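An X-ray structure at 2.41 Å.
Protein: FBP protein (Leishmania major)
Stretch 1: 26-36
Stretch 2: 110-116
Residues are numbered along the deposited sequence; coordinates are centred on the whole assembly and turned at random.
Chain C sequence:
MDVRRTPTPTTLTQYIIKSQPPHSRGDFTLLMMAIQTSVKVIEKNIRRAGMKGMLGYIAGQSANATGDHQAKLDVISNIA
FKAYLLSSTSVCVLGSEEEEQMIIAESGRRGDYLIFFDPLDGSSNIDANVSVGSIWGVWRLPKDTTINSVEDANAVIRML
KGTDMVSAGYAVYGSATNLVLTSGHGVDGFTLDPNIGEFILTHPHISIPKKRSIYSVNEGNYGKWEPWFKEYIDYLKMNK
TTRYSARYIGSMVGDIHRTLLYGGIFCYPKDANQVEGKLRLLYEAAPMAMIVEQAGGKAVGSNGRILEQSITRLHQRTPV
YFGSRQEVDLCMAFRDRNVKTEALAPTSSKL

Stretch 1, residues 26-36: GDFTLLMMAIQ
Stretch 2 (110-116) RGDYLIF

How are the two backbones laid against each other? Gly 26 (phi 91°, psi 8°) occupies the N-cap position, and its positive phi is one that calls for glycine, because a CB would be jammed against the preceding carbonyl. From Asp 27 to Gln 36 the chain is helical, with phi near -60° and psi between -30° and -50°. Its i to i+4 ladder begins with a weak bond from Leu 30 N to Gly 26 O (3.3 Å) and continues through Leu 31 N to Asp 27 O (3.0 Å) up to Gln 36 N to Met 32 O (3.0 Å). Tyr 113 to Phe 116 are extended and lie in a strand, phi -101° to -127° and psi 125° to 140°. Helix and strand run in nearly the same direction, crossing at -24° with axes 11.3 Å apart at closest approach. The register is set at Asp 27 and Gly 111, whose CA atoms lie 7.4 Å apart.

Which side chains make the apolar contact? Leu 31 and Ile 35, one helical turn apart, point toward the strand, as do Tyr 113 and Ile 115 toward the helix; Leu 114 between them is out of reach, as strand alternation requires. Leu 31 (chi1 t, chi2 p) spans both partners: its CD2 lies over one face of the Tyr 113 ring, 4.2 Å from Tyr 113 CD2, and its CD1 is 4.4 Å from Ile 115 CD1. Ile 35 (m, t) brings its CD1 to 3.9 Å from CD1 of Ile 115 (t, t).

How does the tyrosine ring fit against the start of the helix? With chi1 at -70° and chi2 at -63°, Tyr 113 reaches across to the first turn and has the largest area covered in this contact. Its CE2 is 3.7 Å from Asp 27 CB, and its OH is 3.6 Å from Phe 28 CB. Phe 28 points sideways (chi1 -171°, chi2 62°), and its CD1 lies 4.2 Å from Tyr 113 CZ.

Do polar groups tie the stretches together? No hydrogen bond crosses between them. Instead, Asp 27 (chi1 -88°, chi2 39°) and Asp 112 (chi1 48°, chi2 12°) bring two acceptors close, with Asp 27 OD2 3.0 Å from Asp 112 OD1. As carboxylates these like charges would repel; the geometry offers no direct bond to offset that. Asp 112 starts sideways, but its end comes nearer. Beside it, Gly 111 (phi -93°, psi -156°) places its CA 4.2 Å from Asp 27 OD2.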

# COMPACT_ATOMS: atom_id res chain seq x y z
N GLY C 26 -2.88 -31.39 7.61
CA GLY C 26 -2.96 -29.96 7.28
C GLY C 26 -2.98 -29.00 8.46
O GLY C 26 -3.20 -27.80 8.27
N ASP C 27 -2.77 -29.51 9.67
CA ASP C 27 -2.66 -28.68 10.87
C ASP C 27 -1.57 -27.62 10.72
O ASP C 27 -1.75 -26.47 11.08
CB ASP C 27 -2.36 -29.54 12.12
CG ASP C 27 -3.62 -30.06 12.81
OD1 ASP C 27 -4.59 -30.44 12.11
OD2 ASP C 27 -3.64 -30.08 14.07
N PHE C 28 -0.44 -28.01 10.14
CA PHE C 28 0.72 -27.12 10.06
C PHE C 28 0.45 -25.94 9.12
O PHE C 28 0.88 -24.81 9.39
CB PHE C 28 1.99 -27.89 9.65
CG PHE C 28 3.25 -27.08 9.76
CD1 PHE C 28 3.66 -26.60 10.99
CD2 PHE C 28 4.02 -26.78 8.64
CE1 PHE C 28 4.81 -25.83 11.10
CE2 PHE C 28 5.17 -26.02 8.74
CZ PHE C 28 5.57 -25.54 9.98
N THR C 29 -0.24 -26.21 8.02
CA THR C 29 -0.66 -25.17 7.09
C THR C 29 -1.52 -24.13 7.79
O THR C 29 -1.30 -22.92 7.64
CB THR C 29 -1.40 -25.81 5.91
OG1 THR C 29 -0.51 -26.68 5.22
CG2 THR C 29 -1.90 -24.76 4.91
N LEU C 30 -2.52 -24.58 8.55
CA LEU C 30 -3.39 -23.66 9.27
C LEU C 30 -2.61 -22.86 10.30
O LEU C 30 -2.83 -21.65 10.44
CB LEU C 30 -4.57 -24.38 9.93
CG LEU C 30 -5.55 -25.14 9.02
CD1 LEU C 30 -6.78 -25.58 9.80
CD2 LEU C 30 -5.96 -24.32 7.81
N LEU C 31 -1.67 -23.51 11.00
CA LEU C 31 -0.79 -22.80 11.93
C LEU C 31 -0.01 -21.68 11.23
O LEU C 31 0.04 -20.55 11.71
CB LEU C 31 0.18 -23.77 12.60
CG LEU C 31 1.12 -23.18 13.65
CD1 LEU C 31 0.33 -22.93 14.93
CD2 LEU C 31 2.27 -24.13 13.94
N MET C 32 0.62 -22.00 10.11
CA MET C 32 1.41 -21.01 9.39
C MET C 32 0.56 -19.90 8.78
O MET C 32 1.05 -18.79 8.66
CB MET C 32 2.32 -21.66 8.34
CG MET C 32 3.43 -22.51 8.95
SD MET C 32 4.39 -21.67 10.23
CE MET C 32 4.83 -20.10 9.45
N MET C 33 -0.69 -20.19 8.42
CA MET C 33 -1.63 -19.13 8.02
C MET C 33 -1.84 -18.15 9.15
O MET C 33 -1.84 -16.93 8.93
CB MET C 33 -3.01 -19.66 7.67
CG MET C 33 -3.42 -19.51 6.23
SD MET C 33 -3.35 -21.07 5.35
CE MET C 33 -4.48 -22.22 6.10
N ALA C 34 -2.10 -18.69 10.34
CA ALA C 34 -2.34 -17.86 11.50
C ALA C 34 -1.12 -16.97 11.83
O ALA C 34 -1.28 -15.78 12.16
CB ALA C 34 -2.73 -18.73 12.68
N ILE C 35 0.08 -17.52 11.71
CA ILE C 35 1.32 -16.77 11.97
C ILE C 35 1.54 -15.67 10.93
O ILE C 35 1.94 -14.55 11.27
CB ILE C 35 2.54 -17.72 12.05
CG1 ILE C 35 2.45 -18.55 13.34
CG2 ILE C 35 3.85 -16.94 12.06
CD1 ILE C 35 3.51 -19.61 13.51
N GLN C 36 1.31 -15.99 9.66
CA GLN C 36 1.43 -15.00 8.60
C GLN C 36 0.48 -13.84 8.83
O GLN C 36 0.88 -12.68 8.70
CB GLN C 36 1.12 -15.60 7.25
CG GLN C 36 2.20 -16.49 6.70
CD GLN C 36 1.77 -17.08 5.37
OE1 GLN C 36 1.83 -16.40 4.35
NE2 GLN C 36 1.33 -18.34 5.39
N ARG C 110 -9.14 -27.63 19.66
CA ARG C 110 -7.82 -27.98 20.21
C ARG C 110 -7.01 -28.86 19.25
O ARG C 110 -7.40 -29.97 18.95
CB ARG C 110 -8.02 -28.71 21.56
CG ARG C 110 -6.74 -29.04 22.31
CD ARG C 110 -7.04 -29.66 23.67
NE ARG C 110 -7.64 -28.69 24.59
CZ ARG C 110 -8.26 -28.98 25.74
NH1 ARG C 110 -8.40 -30.24 26.16
NH2 ARG C 110 -8.78 -27.99 26.47
N GLY C 111 -5.88 -28.34 18.76
CA GLY C 111 -4.95 -29.09 17.89
C GLY C 111 -3.85 -29.77 18.69
O GLY C 111 -4.01 -30.03 19.88
N ASP C 112 -2.72 -30.04 18.04
CA ASP C 112 -1.64 -30.86 18.64
C ASP C 112 -0.27 -30.16 18.67
O ASP C 112 0.75 -30.80 18.98
CB ASP C 112 -1.57 -32.27 17.98
CG ASP C 112 -1.60 -32.22 16.45
OD1 ASP C 112 -1.44 -31.14 15.84
OD2 ASP C 112 -1.79 -33.31 15.87
N TYR C 113 -0.24 -28.86 18.41
CA TYR C 113 1.00 -28.09 18.49
C TYR C 113 1.09 -27.29 19.79
O TYR C 113 0.10 -26.74 20.27
CB TYR C 113 1.15 -27.16 17.28
CG TYR C 113 1.43 -27.93 16.00
CD1 TYR C 113 2.58 -28.69 15.87
CD2 TYR C 113 0.55 -27.88 14.93
CE1 TYR C 113 2.86 -29.38 14.70
CE2 TYR C 113 0.81 -28.58 13.76
CZ TYR C 113 1.97 -29.33 13.65
OH TYR C 113 2.24 -30.04 12.50
N LEU C 114 2.30 -27.26 20.37
CA LEU C 114 2.63 -26.36 21.47
C LEU C 114 3.46 -25.26 20.84
O LEU C 114 4.46 -25.55 20.20
CB LEU C 114 3.47 -27.07 22.54
CG LEU C 114 2.84 -28.24 23.32
CD1 LEU C 114 2.93 -29.54 22.56
CD2 LEU C 114 3.51 -28.39 24.68
N ILE C 115 3.07 -24.00 21.03
CA ILE C 115 3.80 -22.89 20.41
C ILE C 115 4.19 -21.85 21.45
O ILE C 115 3.38 -21.45 22.28
CB ILE C 115 3.03 -22.27 19.22
CG1 ILE C 115 3.83 -21.11 18.62
CG2 ILE C 115 1.65 -21.80 19.61
CD1 ILE C 115 3.43 -20.78 17.19
N PHE C 116 5.46 -21.47 21.42
CA PHE C 116 6.02 -20.52 22.34
C PHE C 116 6.56 -19.41 21.50
O PHE C 116 7.36 -19.67 20.60
CB PHE C 116 7.11 -21.20 23.18
CG PHE C 116 6.56 -22.28 24.04
CD1 PHE C 116 6.00 -21.97 25.26
CD2 PHE C 116 6.53 -23.59 23.59
CE1 PHE C 116 5.45 -22.96 26.06
CE2 PHE C 116 5.98 -24.58 24.38
CZ PHE C 116 5.43 -24.27 25.62